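Exopolysaccharide biosynthesis protein (Pantoea stewartii subsp. stewartii DC283, PDB 6TGF) is a glycan biofilm-modifying enzyme, probably a hydrolase of exopolysaccharide, built on a parallel beta-helix like that of bacteriophage tailspikes. Local coordinates at residues B[209-214]-B[223-228]; B[257-262]-B[283-288]. All blocks are in the same frame, centred on the assembly; numbering follows the deposited sequence.

Contact 1 of 2, residues B[209-214]-B[223-228]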
loop_
_atom_site.group_PDB
_atom_site.type_symbol
_atom_site.label_atom_id
_atom_site.label_comp_id
_atom_site.label_asym_id
_atom_site.label_seq_id
_atom_site.Cartn_x
_atom_site.Cartn_y
_atom_site.Cartn_z
ATOM N N GLN B 209 -33.725 -10.722 38.086
ATOM C CA GLN B 209 -33.265 -11.928 37.345
ATOM C C GLN B 209 -31.776 -12.123 37.619
ATOM O O GLN B 209 -31.029 -11.148 37.678
ATOM C CB GLN B 209 -33.524 -11.782 35.844
ATOM C CG GLN B 209 -35.001 -11.726 35.475
ATOM C CD GLN B 209 -35.729 -13.001 35.825
ATOM O OE1 GLN B 209 -36.727 -12.991 36.542
ATOM N NE2 GLN B 209 -35.223 -14.118 35.327
ATOM N N PRO B 210 -31.288 -13.374 37.789
ATOM C CA PRO B 210 -29.890 -13.608 38.148
ATOM C C PRO B 210 -28.947 -13.349 36.962
ATOM O O PRO B 210 -29.237 -13.816 35.875
ATOM C CB PRO B 210 -29.830 -15.087 38.569
ATOM C CG PRO B 210 -31.268 -15.592 38.510
ATOM C CD PRO B 210 -32.029 -14.632 37.620
ATOM N N ALA B 211 -27.862 -12.607 37.203
ATOM C CA ALA B 211 -26.795 -12.298 36.223
ATOM C C ALA B 211 -25.478 -12.045 36.965
ATOM O O ALA B 211 -25.497 -11.300 37.965
ATOM C CB ALA B 211 -27.191 -11.108 35.382
ATOM N N GLN B 212 -24.386 -12.652 36.489
ATOM C CA GLN B 212 -23.025 -12.524 37.079
ATOM C C GLN B 212 -22.457 -11.138 36.756
ATOM O O GLN B 212 -22.595 -10.694 35.598
ATOM C CB GLN B 212 -22.102 -13.635 36.566
ATOM C CG GLN B 212 -21.961 -14.797 37.540
ATOM C CD GLN B 212 -21.540 -16.090 36.883
ATOM O OE1 GLN B 212 -21.887 -16.379 35.738
ATOM N NE2 GLN B 212 -20.793 -16.896 37.621
ATOM N N ASP B 213 -21.845 -10.492 37.755
ATOM C CA ASP B 213 -21.129 -9.195 37.622
ATOM C C ASP B 213 -19.956 -9.385 36.654
ATOM O O ASP B 213 -19.116 -10.266 36.926
ATOM C CB ASP B 213 -20.644 -8.693 38.987
ATOM C CG ASP B 213 -20.163 -7.252 39.001
ATOM O OD1 ASP B 213 -19.270 -6.921 38.195
ATOM O OD2 ASP B 213 -20.679 -6.473 39.829
ATOM N N ASP B 214 -19.913 -8.604 35.568
ATOM C CA ASP B 214 -18.809 -8.612 34.566
ATOM C C ASP B 214 -17.989 -7.316 34.677
ATOM O O ASP B 214 -17.104 -7.113 33.821
ATOM C CB ASP B 214 -19.342 -8.848 33.149
ATOM C CG ASP B 214 -20.339 -7.815 32.652
ATOM O OD1 ASP B 214 -20.235 -6.643 33.066
ATOM O OD2 ASP B 214 -21.215 -8.195 31.852
ATOM N N GLY B 223 -29.245 -10.522 45.082
ATOM C CA GLY B 223 -30.568 -10.872 44.527
ATOM C C GLY B 223 -31.059 -9.858 43.507
ATOM O O GLY B 223 -32.285 -9.792 43.289
ATOM N N PHE B 224 -30.144 -9.105 42.892
ATOM C CA PHE B 224 -30.448 -8.101 41.839
ATOM C C PHE B 224 -29.173 -7.750 41.067
ATOM O O PHE B 224 -28.065 -8.117 41.511
ATOM C CB PHE B 224 -31.054 -6.835 42.452
ATOM C CG PHE B 224 -30.108 -6.044 43.319
ATOM C CD1 PHE B 224 -29.251 -5.104 42.766
ATOM C CD2 PHE B 224 -30.071 -6.242 44.691
ATOM C CE1 PHE B 224 -28.381 -4.379 43.565
ATOM C CE2 PHE B 224 -29.199 -5.517 45.489
ATOM C CZ PHE B 224 -28.358 -4.586 44.925
ATOM N N HIS B 225 -29.341 -7.044 39.946
ATOM C CA HIS B 225 -28.239 -6.486 39.121
ATOM C C HIS B 225 -28.752 -5.291 38.314
ATOM O O HIS B 225 -29.984 -5.103 38.239
ATOM C CB HIS B 225 -27.622 -7.573 38.228
ATOM C CG HIS B 225 -28.418 -7.893 37.007
ATOM N ND1 HIS B 225 -29.385 -8.879 36.993
ATOM C CD2 HIS B 225 -28.388 -7.376 35.760
ATOM C CE1 HIS B 225 -29.918 -8.951 35.790
ATOM N NE2 HIS B 225 -29.326 -8.037 35.016
ATOM N N TRP B 226 -27.821 -4.515 37.756
ATOM C CA TRP B 226 -28.080 -3.391 36.821
ATOM C C TRP B 226 -27.367 -3.681 35.498
ATOM O O TRP B 226 -26.162 -3.991 35.538
ATOM C CB TRP B 226 -27.616 -2.064 37.430
ATOM C CG TRP B 226 -28.305 -1.707 38.710
ATOM C CD1 TRP B 226 -27.914 -2.049 39.970
ATOM C CD2 TRP B 226 -29.506 -0.928 38.860
ATOM N NE1 TRP B 226 -28.787 -1.540 40.892
ATOM C CE2 TRP B 226 -29.774 -0.848 40.243
ATOM C CE3 TRP B 226 -30.379 -0.296 37.967
ATOM C CZ2 TRP B 226 -30.877 -0.161 40.749
ATOM C CZ3 TRP B 226 -31.468 0.384 38.468
ATOM C CH2 TRP B 226 -31.711 0.450 39.841
ATOM N N ARG B 227 -28.092 -3.595 34.381
ATOM C CA ARG B 227 -27.555 -3.813 33.011
ATOM C C ARG B 227 -27.377 -2.448 32.338
ATOM O O ARG B 227 -28.358 -1.680 32.292
ATOM C CB ARG B 227 -28.482 -4.742 32.220
ATOM C CG ARG B 227 -28.119 -4.911 30.750
ATOM C CD ARG B 227 -28.656 -6.193 30.128
ATOM N NE ARG B 227 -29.685 -6.836 30.945
ATOM C CZ ARG B 227 -29.608 -8.058 31.487
ATOM N NH1 ARG B 227 -28.550 -8.829 31.291
ATOM N NH2 ARG B 227 -30.612 -8.512 32.218
ATOM N N ARG B 228 -26.162 -2.159 31.865
ATOM C CA ARG B 228 -25.815 -0.909 31.139
ATOM C C ARG B 228 -26.642 -0.842 29.850
ATOM O O ARG B 228 -26.735 -1.875 29.155
ATOM C CB ARG B 228 -24.317 -0.869 30.823
ATOM C CG ARG B 228 -23.846 0.449 30.225
ATOM C CD ARG B 228 -22.360 0.460 29.928
ATOM N NE ARG B 228 -21.741 1.650 30.496
ATOM C CZ ARG B 228 -21.027 1.686 31.619
ATOM N NH1 ARG B 228 -20.795 0.588 32.320
ATOM N NH2 ARG B 228 -20.528 2.835 32.036
HETATM O O HOH W 1 -28.959 -10.555 39.479
#

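Contact 2 of 2, residues B[257-262]-B[283-288]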
loop_
_atom_site.group_PDB
_atom_site.type_symbol
_atom_site.label_atom_id
_atom_site.label_comp_id
_atom_site.label_asym_id
_atom_site.label_seq_id
_atom_site.Cartn_x
_atom_site.Cartn_y
_atom_site.Cartn_z
ATOM N N ALA B 257 -11.419 -7.896 32.666
ATOM C CA ALA B 257 -12.897 -7.847 32.760
ATOM C C ALA B 257 -13.504 -7.640 31.367
ATOM O O ALA B 257 -14.397 -8.429 30.986
ATOM C CB ALA B 257 -13.323 -6.757 33.711
ATOM N N MET B 258 -13.036 -6.617 30.641
ATOM C CA MET B 258 -13.539 -6.252 29.288
ATOM C C MET B 258 -13.236 -7.392 28.312
ATOM O O MET B 258 -14.086 -7.654 27.436
ATOM C CB MET B 258 -12.904 -4.957 28.771
ATOM C CG MET B 258 -13.551 -4.452 27.494
ATOM S SD MET B 258 -12.982 -2.809 27.002
ATOM C CE MET B 258 -14.199 -2.403 25.752
ATOM N N TYR B 259 -12.076 -8.040 28.455
ATOM C CA TYR B 259 -11.664 -9.191 27.611
ATOM C C TYR B 259 -12.650 -10.345 27.808
ATOM O O TYR B 259 -13.239 -10.808 26.816
ATOM C CB TYR B 259 -10.247 -9.673 27.931
ATOM C CG TYR B 259 -9.801 -10.794 27.025
ATOM C CD1 TYR B 259 -9.733 -10.594 25.658
ATOM C CD2 TYR B 259 -9.492 -12.054 27.512
ATOM C CE1 TYR B 259 -9.349 -11.607 24.796
ATOM C CE2 TYR B 259 -9.099 -13.079 26.664
ATOM C CZ TYR B 259 -9.027 -12.852 25.300
ATOM O OH TYR B 259 -8.641 -13.832 24.433
ATOM N N GLN B 260 -12.815 -10.788 29.057
ATOM C CA GLN B 260 -13.658 -11.959 29.417
ATOM C C GLN B 260 -15.109 -11.681 29.007
ATOM O O GLN B 260 -15.774 -12.628 28.550
ATOM C CB GLN B 260 -13.552 -12.282 30.909
ATOM C CG GLN B 260 -13.848 -13.742 31.223
ATOM C CD GLN B 260 -14.456 -13.933 32.592
ATOM O OE1 GLN B 260 -15.455 -13.305 32.941
ATOM N NE2 GLN B 260 -13.863 -14.818 33.377
ATOM N N TRP B 261 -15.572 -10.433 29.155
ATOM C CA TRP B 261 -16.912 -9.975 28.693
ATOM C C TRP B 261 -17.044 -10.212 27.184
ATOM O O TRP B 261 -18.021 -10.868 26.776
ATOM C CB TRP B 261 -17.161 -8.502 29.043
ATOM C CG TRP B 261 -18.351 -7.926 28.337
ATOM C CD1 TRP B 261 -19.662 -8.068 28.688
ATOM C CD2 TRP B 261 -18.343 -7.137 27.133
ATOM N NE1 TRP B 261 -20.468 -7.416 27.793
ATOM C CE2 TRP B 261 -19.688 -6.835 26.829
ATOM C CE3 TRP B 261 -17.338 -6.656 26.287
ATOM C CZ2 TRP B 261 -20.046 -6.072 25.718
ATOM C CZ3 TRP B 261 -17.693 -5.902 25.189
ATOM C CH2 TRP B 261 -19.030 -5.615 24.911
ATOM N N SER B 262 -16.096 -9.690 26.397
ATOM C CA SER B 262 -16.085 -9.742 24.911
ATOM C C SER B 262 -16.039 -11.197 24.427
ATOM O O SER B 262 -16.664 -11.489 23.392
ATOM C CB SER B 262 -14.937 -8.946 24.349
ATOM O OG SER B 262 -13.702 -9.605 24.581
ATOM N N CYS B 283 -0.828 -9.160 32.010
ATOM C CA CYS B 283 -2.140 -9.820 31.773
ATOM C C CYS B 283 -1.913 -11.156 31.059
ATOM O O CYS B 283 -1.415 -11.133 29.915
ATOM C CB CYS B 283 -3.064 -8.933 30.946
ATOM S SG CYS B 283 -3.646 -7.466 31.837
ATOM N N ASP B 284 -2.263 -12.268 31.713
ATOM C CA ASP B 284 -2.095 -13.649 31.185
ATOM C C ASP B 284 -3.459 -14.185 30.731
ATOM O O ASP B 284 -4.268 -14.558 31.601
ATOM C CB ASP B 284 -1.432 -14.558 32.224
ATOM C CG ASP B 284 -0.832 -15.832 31.647
ATOM O OD1 ASP B 284 -1.460 -16.427 30.746
ATOM O OD2 ASP B 284 0.266 -16.217 32.101
ATOM N N PHE B 285 -3.695 -14.207 29.415
ATOM C CA PHE B 285 -4.844 -14.877 28.750
ATOM C C PHE B 285 -4.345 -16.163 28.078
ATOM O O PHE B 285 -4.826 -16.505 26.975
ATOM C CB PHE B 285 -5.495 -13.944 27.723
ATOM C CG PHE B 285 -5.657 -12.512 28.164
ATOM C CD1 PHE B 285 -6.640 -12.153 29.072
ATOM C CD2 PHE B 285 -4.833 -11.517 27.659
ATOM C CE1 PHE B 285 -6.792 -10.833 29.469
ATOM C CE2 PHE B 285 -4.985 -10.196 28.058
ATOM C CZ PHE B 285 -5.966 -9.858 28.960
ATOM N N GLY B 286 -3.413 -16.862 28.736
ATOM C CA GLY B 286 -2.586 -17.925 28.131
ATOM C C GLY B 286 -3.214 -19.303 28.245
ATOM O O GLY B 286 -4.295 -19.420 28.861
ATOM N N GLU B 287 -2.542 -20.301 27.662
ATOM C CA GLU B 287 -2.892 -21.750 27.683
ATOM C C GLU B 287 -4.151 -21.997 26.842
ATOM O O GLU B 287 -4.015 -22.636 25.779
ATOM C CB GLU B 287 -3.040 -22.267 29.117
ATOM C CG GLU B 287 -1.729 -22.284 29.888
ATOM C CD GLU B 287 -1.349 -20.984 30.577
ATOM O OE1 GLU B 287 -2.257 -20.280 31.063
ATOM O OE2 GLU B 287 -0.140 -20.681 30.632
ATOM N N GLU B 288 -5.320 -21.524 27.292
ATOM C CA GLU B 288 -6.609 -21.695 26.565
ATOM C C GLU B 288 -6.490 -21.068 25.169
ATOM O O GLU B 288 -6.218 -19.856 25.084
ATOM C CB GLU B 288 -7.788 -21.091 27.334
ATOM C CG GLU B 288 -8.584 -22.116 28.129
ATOM C CD GLU B 288 -10.092 -22.062 27.951
ATOM O OE1 GLU B 288 -10.564 -21.343 27.044
ATOM O OE2 GLU B 288 -10.795 -22.748 28.718
HETATM O O HOH W 2 -5.520 -15.346 24.648
#

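Contact 1 of 2, residues B[209-214]-B[223-228]
The methyl group of Ala211 sits squarely over one face of the His225 imidazole, with CB 3.5 Å from the ring centroid and only 12° off the ring normal, a CH-pi contact. At the edge of the same ring, near its plane, the backbone carbonyl of Gln209 accepts a bent, weak hydrogen bond from ND1 of His225 (2.9 Å to Gln209 O, N-H...O angle 124°). Water 1 bridges ND1 of His225, at 3.0 Å, and the backbone N of Ala211, from which it accepts a hydrogen bond at 3.3 Å. The imidazole is thus met by a methyl on a face and by a carbonyl and a water at ND1. Its reach toward 209-214 follows from chi1 of 79°, which sets CG between the backbone N and the carbonyl carbon. The side chain also touches Ile218 and Ser220 of strand 218-221 and Ser207 of strand 202-207, and the His225 backbone bonds to Ser207. The contact lays the loop after strand 202-207 against strand 224-228, the strand paired antiparallel with both 202-207 and 218-221 in the five-stranded mixed sheet that precedes the beta-helix in the chain.

Contact 2 of 2, residues B[257-262]-B[283-288]
Helix 252-265 packs beside the first strand of a parallel sheet in the beta-helix, and Tyr259 on the helix meets Phe285, just past strand 283-284, in a buried, oblique aromatic pair. The rings are inclined to one another at 50°, with centroids 4.4 Å apart. Closest are CD2 of Tyr259 and CD1 of Phe285, at 3.3 Å; the CE1 corner of Phe285 reaches back toward CB and CG of Tyr259, while Tyr259 CE2 lies near CG and CB of Phe285. Tyr259 extends from the helix with CG anti to its backbone N (chi1 -177°), which carries the ring out to Phe285. Phe293 meets both rings and makes the pair part of an aromatic cluster, and Ile255, one turn earlier on the helix, also touches Phe285. Strand 283-284 lies at one end of a run of parallel strands and pairs with strand 318-324, as expected for the coils of a parallel beta-helix, the fold shared with bacteriophage tailspikes. Water 2 donates a hydrogen bond to the backbone O of Phe285 at 2.7 Å and has a weak, long link of 3.5 Å to OH of Tyr259; Arg290 binds that carbonyl as well. Ser262 OG donates to the backbone O of Tyr259 at 2.6 Å, within the helix. Beyond Phe285 the chain turns, where the backbone N of Gly286 closes an Asx turn by a weak hydrogen bond to OD1 of Asp284 (2.8 Å).

How the contacts relate
The two contacts follow one another in sequence, strand 224-228 leading on to helix 252-265, with about 20 Å between their centres. They meet directly through Asp214 at the end of 209-214: its OD2 packs against CD1 of Trp261 at 3.5 Å, and its backbone O lies 3.8 Å from CB of Ala257. Helix 252-265 therefore bridges two parts of the fold: Trp261 is directed to the loop of contact 1, and the other face of the helix lies against the first turns of the beta-helix. Val217 and Leu236 also touch Trp261 at this junction.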